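Autophagy-related protein 9 (Schizosaccharomyces pombe, PDB 7D0I) scrambles phospholipids between the two leaflets of a membrane as a homotrimer and supplies membrane for the growing autophagosome. Local coordinates at residues A486-V490 / F596-Y600; Y489-F493 / H588-Q593. The protein carries 1 engineered substitution. One frame throughout, in Å; residues are numbered along the deposited sequence.

In the fold
Both contacts join the same two elements of a region assigned to the cytoplasmic side, the end of helix 483-489 with the loop that follows it and helix 591-599 with its lead-in, and their centres lie 8 Å apart. Along the chain the order is crossed: contact 1 pairs the earlier segment 486-490 with the later end of helix 591-599, whereas contact 2 pairs the subsequent 489-493 with its start at 588-593, so the two elements run in roughly opposite directions. Y489 and V490 serve in both. The chain between them includes transmembrane helices 496-520 and 538-555, so the pair ties together segments before and after a membrane hairpin, with contact 2 also reaching a second subunit.

Contact 1: A486-V490 / F596-Y600; sequences ASHYV and FCSLY
F596 forms the apolar centre of this contact, its side chain in the t rotamer directed at helix 483-489. The edge of the Y489 ring, also on a t chi1, points to the face of F596 in an offset edge-to-face pair, with centroids 5.3 Å apart and planes at 90°. At the rim of the F596 ring sit A486 CB, 3.8 Å from F596 CZ, and V490 CG1, 4.1 Å from F596 CD1. The same V490 CG1 lies 3.9 Å from both C597 SG and Y600 CD2, filling the space between three side chains. Both backbones are mostly helical; V490 N bonds to A486 O at 3.0 Å and Y600 N to F596 O at 2.8 Å, and Y600, first past helix 591-599, turns extended (phi/psi -118/87). In register, A486 faces Y600 (CA atoms 8.0 Å apart) and V490 faces C597 (7.6 Å). Further out, A486 CB makes a CH-pi contact 3.8 Å from the centroid of the Y600 ring, whose t rotamer carries its hydroxyl out to exposed S487. There Y600 OH donates to S487 OG at 3.0 Å, and S487 OG bonds to Y483 O. Helix 565-576 covers Y489 and F596, and Y457 meets the Y600 ring. Two roughly antiparallel helix ends pack through an aromatic cluster, where helix 591-599 passes into the antiparallel sheet of 455-457 and 600-602.

Contact 2: Y489-F493 / H588-Q593; sequences YVSQF and HSKAVQ
At the end of helix 483-489 the chain makes a type I beta turn from Y489 to Q492, closed by Q492 N to Y489 O at 3.1 Å, and F493 then leaves it extended (phi/psi -125/72). Opposite, S589 (-74/169) precedes the turn into helix 591-599, and its OG accepts a weak capping bond from A591 N at 3.4 Å. The CA atoms pair V490 with Q593 at 7.1 Å and F493 with K590 at 7.9 Å. F493, chi1 m, points across, and Q593, chi1 t, lays its CG over one ring face, 4.1 Å from the F493 centroid in a CH-pi contact. K590 CD approaches F493 CD1 at 3.6 Å. F493 CE1 lies 3.2 Å from S589 O and 3.8 Å from H588 O, the latter near the ring plane. Y489 reaches over with its hydroxyl: Y489 OH is 3.3 Å from Q593 CA and 3.8 Å from V592 CG1. Helix 565-576 backs Y489 and V592, and Q492 OE1 accepts from A564 N. T299 of the second subunit packs on F493, and D296 of that subunit forms a weak hydrogen bond with H588. With both carbonyl oxygens at F493 CE1, Q593 CG giving the CH-pi contact and K590 CD adding van der Waals packing, apolar and CH-pi contact rather than hydrogen bonding holds the turn to the helix start beside the subunit interface.

Contact 1: A486-V490 / F596-Y600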
ATOM      1  N   ALA A 486     -27.441   3.107 -11.793  1.00 16.73           N
ATOM      2  CA  ALA A 486     -28.760   3.582 -11.395  1.00 16.73           C
ATOM      3  C   ALA A 486     -29.841   2.561 -11.716  1.00 16.73           C
ATOM      4  O   ALA A 486     -30.767   2.352 -10.920  1.00 16.73           O
ATOM      5  CB  ALA A 486     -29.059   4.909 -12.076  1.00 16.73           C
ATOM      6  N   SER A 487     -29.748   1.920 -12.881  1.00 18.45           N
ATOM      7  CA  SER A 487     -30.703   0.880 -13.230  1.00 18.45           C
ATOM      8  C   SER A 487     -30.610  -0.284 -12.267  1.00 18.45           C
ATOM      9  O   SER A 487     -31.625  -0.886 -11.908  1.00 18.45           O
ATOM     10  CB  SER A 487     -30.459   0.406 -14.659  1.00 18.45           C
ATOM     11  OG  SER A 487     -30.361   1.508 -15.539  1.00 18.45           O
ATOM     12  N   HIS A 488     -29.394  -0.619 -11.835  1.00 20.70           N
ATOM     13  CA  HIS A 488     -29.231  -1.652 -10.826  1.00 20.70           C
ATOM     14  C   HIS A 488     -29.868  -1.232  -9.511  1.00 20.70           C
ATOM     15  O   HIS A 488     -30.607  -2.002  -8.896  1.00 20.70           O
ATOM     16  CB  HIS A 488     -27.753  -1.955 -10.635  1.00 20.70           C
ATOM     17  CG  HIS A 488     -27.487  -3.075  -9.687  1.00 20.70           C
ATOM     18  ND1 HIS A 488     -28.246  -4.221  -9.662  1.00 20.70           N
ATOM     19  CD2 HIS A 488     -26.538  -3.230  -8.733  1.00 20.70           C
ATOM     20  CE1 HIS A 488     -27.783  -5.034  -8.732  1.00 20.70           C
ATOM     21  NE2 HIS A 488     -26.748  -4.454  -8.154  1.00 20.70           N
ATOM     22  N   TYR A 489     -29.603  -0.002  -9.075  1.00 21.07           N
ATOM     23  CA  TYR A 489     -30.093   0.447  -7.777  1.00 21.07           C
ATOM     24  C   TYR A 489     -31.609   0.430  -7.713  1.00 21.07           C
ATOM     25  O   TYR A 489     -32.191  -0.036  -6.730  1.00 21.07           O
ATOM     26  CB  TYR A 489     -29.577   1.848  -7.469  1.00 21.07           C
ATOM     27  CG  TYR A 489     -30.301   2.495  -6.319  1.00 21.07           C
ATOM     28  CD1 TYR A 489     -30.084   2.082  -5.024  1.00 21.07           C
ATOM     29  CD2 TYR A 489     -31.206   3.510  -6.529  1.00 21.07           C
ATOM     30  CE1 TYR A 489     -30.742   2.656  -3.981  1.00 21.07           C
ATOM     31  CE2 TYR A 489     -31.868   4.092  -5.486  1.00 21.07           C
ATOM     32  CZ  TYR A 489     -31.632   3.661  -4.217  1.00 21.07           C
ATOM     33  OH  TYR A 489     -32.294   4.240  -3.166  1.00 21.07           O
ATOM     34  N   VAL A 490     -32.276   0.941  -8.740  1.00 21.12           N
ATOM     35  CA  VAL A 490     -33.725   1.102  -8.639  1.00 21.12           C
ATOM     36  C   VAL A 490     -34.439  -0.243  -8.635  1.00 21.12           C
ATOM     37  O   VAL A 490     -35.658  -0.304  -8.453  1.00 21.12           O
ATOM     38  CB  VAL A 490     -34.277   1.991  -9.763  1.00 21.12           C
ATOM     39  CG1 VAL A 490     -33.745   3.392  -9.622  1.00 21.12           C
ATOM     40  CG2 VAL A 490     -33.920   1.415 -11.101  1.00 21.12           C
ATOM     41  N   PHE A 596     -34.527   9.532  -5.262  1.00 21.19           N
ATOM     42  CA  PHE A 596     -33.669   9.244  -6.399  1.00 21.19           C
ATOM     43  C   PHE A 596     -34.472   8.940  -7.652  1.00 21.19           C
ATOM     44  O   PHE A 596     -33.999   9.192  -8.759  1.00 21.19           O
ATOM     45  CB  PHE A 596     -32.738   8.084  -6.089  1.00 21.19           C
ATOM     46  CG  PHE A 596     -31.777   7.789  -7.190  1.00 21.19           C
ATOM     47  CD1 PHE A 596     -32.019   6.770  -8.082  1.00 21.19           C
ATOM     48  CD2 PHE A 596     -30.639   8.546  -7.347  1.00 21.19           C
ATOM     49  CE1 PHE A 596     -31.140   6.508  -9.095  1.00 21.19           C
ATOM     50  CE2 PHE A 596     -29.763   8.285  -8.359  1.00 21.19           C
ATOM     51  CZ  PHE A 596     -30.010   7.266  -9.231  1.00 21.19           C
ATOM     52  N   CYS A 597     -35.675   8.399  -7.509  1.00 22.37           N
ATOM     53  CA  CYS A 597     -36.521   8.212  -8.674  1.00 22.37           C
ATOM     54  C   CYS A 597     -37.233   9.489  -9.081  1.00 22.37           C
ATOM     55  O   CYS A 597     -37.755   9.563 -10.196  1.00 22.37           O
ATOM     56  CB  CYS A 597     -37.537   7.102  -8.422  1.00 22.37           C
ATOM     57  SG  CYS A 597     -36.901   5.449  -8.736  1.00 22.37           S
ATOM     58  N   SER A 598     -37.282  10.488  -8.202  1.00 20.16           N
ATOM     59  CA  SER A 598     -37.645  11.820  -8.663  1.00 20.16           C
ATOM     60  C   SER A 598     -36.526  12.436  -9.492  1.00 20.16           C
ATOM     61  O   SER A 598     -36.793  13.226 -10.402  1.00 20.16           O
ATOM     62  CB  SER A 598     -37.971  12.730  -7.487  1.00 20.16           C
ATOM     63  OG  SER A 598     -36.785  13.258  -6.930  1.00 20.16           O
ATOM     64  N   LEU A 599     -35.273  12.095  -9.189  1.00 17.00           N
ATOM     65  CA  LEU A 599     -34.153  12.572  -9.997  1.00 17.00           C
ATOM     66  C   LEU A 599     -33.956  11.759 -11.269  1.00 17.00           C
ATOM     67  O   LEU A 599     -33.510  12.303 -12.279  1.00 17.00           O
ATOM     68  CB  LEU A 599     -32.860  12.535  -9.191  1.00 17.00           C
ATOM     69  CG  LEU A 599     -32.711  13.491  -8.018  1.00 17.00           C
ATOM     70  CD1 LEU A 599     -31.666  12.958  -7.087  1.00 17.00           C
ATOM     71  CD2 LEU A 599     -32.317  14.850  -8.520  1.00 17.00           C
ATOM     72  N   TYR A 600     -34.272  10.473 -11.238  1.00 18.24           N
ATOM     73  CA  TYR A 600     -33.992   9.524 -12.314  1.00 18.24           C
ATOM     74  C   TYR A 600     -35.329   9.003 -12.816  1.00 18.24           C
ATOM     75  O   TYR A 600     -35.806   7.967 -12.357  1.00 18.24           O
ATOM     76  CB  TYR A 600     -33.113   8.427 -11.772  1.00 18.24           C
ATOM     77  CG  TYR A 600     -32.742   7.298 -12.689  1.00 18.24           C
ATOM     78  CD1 TYR A 600     -31.816   7.470 -13.691  1.00 18.24           C
ATOM     79  CD2 TYR A 600     -33.255   6.037 -12.494  1.00 18.24           C
ATOM     80  CE1 TYR A 600     -31.453   6.435 -14.500  1.00 18.24           C
ATOM     81  CE2 TYR A 600     -32.898   4.999 -13.298  1.00 18.24           C
ATOM     82  CZ  TYR A 600     -31.998   5.202 -14.300  1.00 18.24           C
ATOM     83  OH  TYR A 600     -31.641   4.161 -15.112  1.00 18.24           O
TER

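Contact 2: Y489-F493 / H588-Q593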
ATOM      1  N   TYR A 489     -29.603  -0.002  -9.075  1.00 21.07           N
ATOM      2  CA  TYR A 489     -30.093   0.447  -7.777  1.00 21.07           C
ATOM      3  C   TYR A 489     -31.609   0.430  -7.713  1.00 21.07           C
ATOM      4  O   TYR A 489     -32.191  -0.036  -6.730  1.00 21.07           O
ATOM      5  CB  TYR A 489     -29.577   1.848  -7.469  1.00 21.07           C
ATOM      6  CG  TYR A 489     -30.301   2.495  -6.319  1.00 21.07           C
ATOM      7  CD1 TYR A 489     -30.084   2.082  -5.024  1.00 21.07           C
ATOM      8  CD2 TYR A 489     -31.206   3.510  -6.529  1.00 21.07           C
ATOM      9  CE1 TYR A 489     -30.742   2.656  -3.981  1.00 21.07           C
ATOM     10  CE2 TYR A 489     -31.868   4.092  -5.486  1.00 21.07           C
ATOM     11  CZ  TYR A 489     -31.632   3.661  -4.217  1.00 21.07           C
ATOM     12  OH  TYR A 489     -32.294   4.240  -3.166  1.00 21.07           O
ATOM     13  N   VAL A 490     -32.276   0.941  -8.740  1.00 21.12           N
ATOM     14  CA  VAL A 490     -33.725   1.102  -8.639  1.00 21.12           C
ATOM     15  C   VAL A 490     -34.439  -0.243  -8.635  1.00 21.12           C
ATOM     16  O   VAL A 490     -35.658  -0.304  -8.453  1.00 21.12           O
ATOM     17  CB  VAL A 490     -34.277   1.991  -9.763  1.00 21.12           C
ATOM     18  CG1 VAL A 490     -33.745   3.392  -9.622  1.00 21.12           C
ATOM     19  CG2 VAL A 490     -33.920   1.415 -11.101  1.00 21.12           C
ATOM     20  N   SER A 491     -33.699  -1.332  -8.826  1.00 23.17           N
ATOM     21  CA  SER A 491     -34.296  -2.657  -8.853  1.00 23.17           C
ATOM     22  C   SER A 491     -34.115  -3.424  -7.552  1.00 23.17           C
ATOM     23  O   SER A 491     -34.639  -4.531  -7.425  1.00 23.17           O
ATOM     24  CB  SER A 491     -33.712  -3.474 -10.004  1.00 23.17           C
ATOM     25  OG  SER A 491     -32.402  -3.897  -9.693  1.00 23.17           O
ATOM     26  N   GLN A 492     -33.397  -2.869  -6.585  1.00 25.59           N
ATOM     27  CA  GLN A 492     -33.126  -3.554  -5.331  1.00 25.59           C
ATOM     28  C   GLN A 492     -34.267  -3.454  -4.341  1.00 25.59           C
ATOM     29  O   GLN A 492     -34.064  -3.769  -3.167  1.00 25.59           O
ATOM     30  CB  GLN A 492     -31.861  -2.999  -4.686  1.00 25.59           C
ATOM     31  CG  GLN A 492     -30.652  -3.017  -5.577  1.00 25.59           C
ATOM     32  CD  GLN A 492     -30.223  -4.404  -5.935  1.00 25.59           C
ATOM     33  OE1 GLN A 492     -29.439  -5.018  -5.224  1.00 25.59           O
ATOM     34  NE2 GLN A 492     -30.725  -4.910  -7.046  1.00 25.59           N
ATOM     35  N   PHE A 493     -35.452  -3.033  -4.770  1.00 28.24           N
ATOM     36  CA  PHE A 493     -36.589  -2.831  -3.874  1.00 28.24           C
ATOM     37  C   PHE A 493     -37.782  -3.636  -4.370  1.00 28.24           C
ATOM     38  O   PHE A 493     -38.762  -3.070  -4.866  1.00 28.24           O
ATOM     39  CB  PHE A 493     -36.942  -1.352  -3.769  1.00 28.24           C
ATOM     40  CG  PHE A 493     -35.880  -0.534  -3.117  1.00 28.24           C
ATOM     41  CD1 PHE A 493     -35.987  -0.175  -1.798  1.00 28.24           C
ATOM     42  CD2 PHE A 493     -34.765  -0.138  -3.820  1.00 28.24           C
ATOM     43  CE1 PHE A 493     -35.011   0.567  -1.198  1.00 28.24           C
ATOM     44  CE2 PHE A 493     -33.791   0.600  -3.221  1.00 28.24           C
ATOM     45  CZ  PHE A 493     -33.914   0.954  -1.910  1.00 28.24           C
ATOM     46  N   HIS A 588     -30.316   2.691   2.956  1.00 35.44           N
ATOM     47  CA  HIS A 588     -31.135   1.525   2.671  1.00 35.44           C
ATOM     48  C   HIS A 588     -32.599   1.877   2.497  1.00 35.44           C
ATOM     49  O   HIS A 588     -33.401   0.993   2.186  1.00 35.44           O
ATOM     50  CB  HIS A 588     -31.004   0.528   3.814  1.00 35.44           C
ATOM     51  CG  HIS A 588     -31.274   1.132   5.154  1.00 35.44           C
ATOM     52  ND1 HIS A 588     -32.518   1.588   5.529  1.00 35.44           N
ATOM     53  CD2 HIS A 588     -30.452   1.388   6.197  1.00 35.44           C
ATOM     54  CE1 HIS A 588     -32.454   2.088   6.746  1.00 35.44           C
ATOM     55  NE2 HIS A 588     -31.210   1.978   7.177  1.00 35.44           N
ATOM     56  N   SER A 589     -32.963   3.138   2.691  1.00 32.86           N
ATOM     57  CA  SER A 589     -34.350   3.495   2.900  1.00 32.86           C
ATOM     58  C   SER A 589     -35.137   3.407   1.601  1.00 32.86           C
ATOM     59  O   SER A 589     -34.587   3.256   0.512  1.00 32.86           O
ATOM     60  CB  SER A 589     -34.449   4.901   3.482  1.00 32.86           C
ATOM     61  OG  SER A 589     -35.748   5.157   3.977  1.00 32.86           O
ATOM     62  N   LYS A 590     -36.452   3.489   1.744  1.00 30.69           N
ATOM     63  CA  LYS A 590     -37.348   3.594   0.605  1.00 30.69           C
ATOM     64  C   LYS A 590     -37.628   5.041   0.242  1.00 30.69           C
ATOM     65  O   LYS A 590     -37.884   5.341  -0.926  1.00 30.69           O
ATOM     66  CB  LYS A 590     -38.663   2.875   0.911  1.00 30.69           C
ATOM     67  CG  LYS A 590     -39.585   2.723  -0.272  1.00 30.69           C
ATOM     68  CD  LYS A 590     -39.007   1.780  -1.295  1.00 30.69           C
ATOM     69  CE  LYS A 590     -39.972   1.588  -2.439  1.00 30.69           C
ATOM     70  NZ  LYS A 590     -41.333   1.284  -1.928  1.00 30.69           N
ATOM     71  N   ALA A 591     -37.579   5.947   1.219  1.00 31.70           N
ATOM     72  CA  ALA A 591     -37.727   7.365   0.920  1.00 31.70           C
ATOM     73  C   ALA A 591     -36.566   7.871   0.077  1.00 31.70           C
ATOM     74  O   ALA A 591     -36.756   8.699  -0.824  1.00 31.70           O
ATOM     75  CB  ALA A 591     -37.835   8.160   2.219  1.00 31.70           C
ATOM     76  N   VAL A 592     -35.358   7.388   0.359  1.00 27.00           N
ATOM     77  CA  VAL A 592     -34.212   7.734  -0.470  1.00 27.00           C
ATOM     78  C   VAL A 592     -34.431   7.269  -1.898  1.00 27.00           C
ATOM     79  O   VAL A 592     -34.081   7.966  -2.854  1.00 27.00           O
ATOM     80  CB  VAL A 592     -32.928   7.140   0.127  1.00 27.00           C
ATOM     81  CG1 VAL A 592     -31.813   7.199  -0.874  1.00 27.00           C
ATOM     82  CG2 VAL A 592     -32.553   7.892   1.363  1.00 27.00           C
ATOM     83  N   GLN A 593     -35.036   6.096  -2.070  1.00 26.18           N
ATOM     84  CA  GLN A 593     -35.297   5.614  -3.416  1.00 26.18           C
ATOM     85  C   GLN A 593     -36.381   6.433  -4.095  1.00 26.18           C
ATOM     86  O   GLN A 593     -36.321   6.665  -5.304  1.00 26.18           O
ATOM     87  CB  GLN A 593     -35.683   4.145  -3.391  1.00 26.18           C
ATOM     88  CG  GLN A 593     -35.680   3.503  -4.751  1.00 26.18           C
ATOM     89  CD  GLN A 593     -37.016   2.920  -5.114  1.00 26.18           C
ATOM     90  OE1 GLN A 593     -37.995   3.096  -4.394  1.00 26.18           O
ATOM     91  NE2 GLN A 593     -37.070   2.222  -6.238  1.00 26.18           N
TER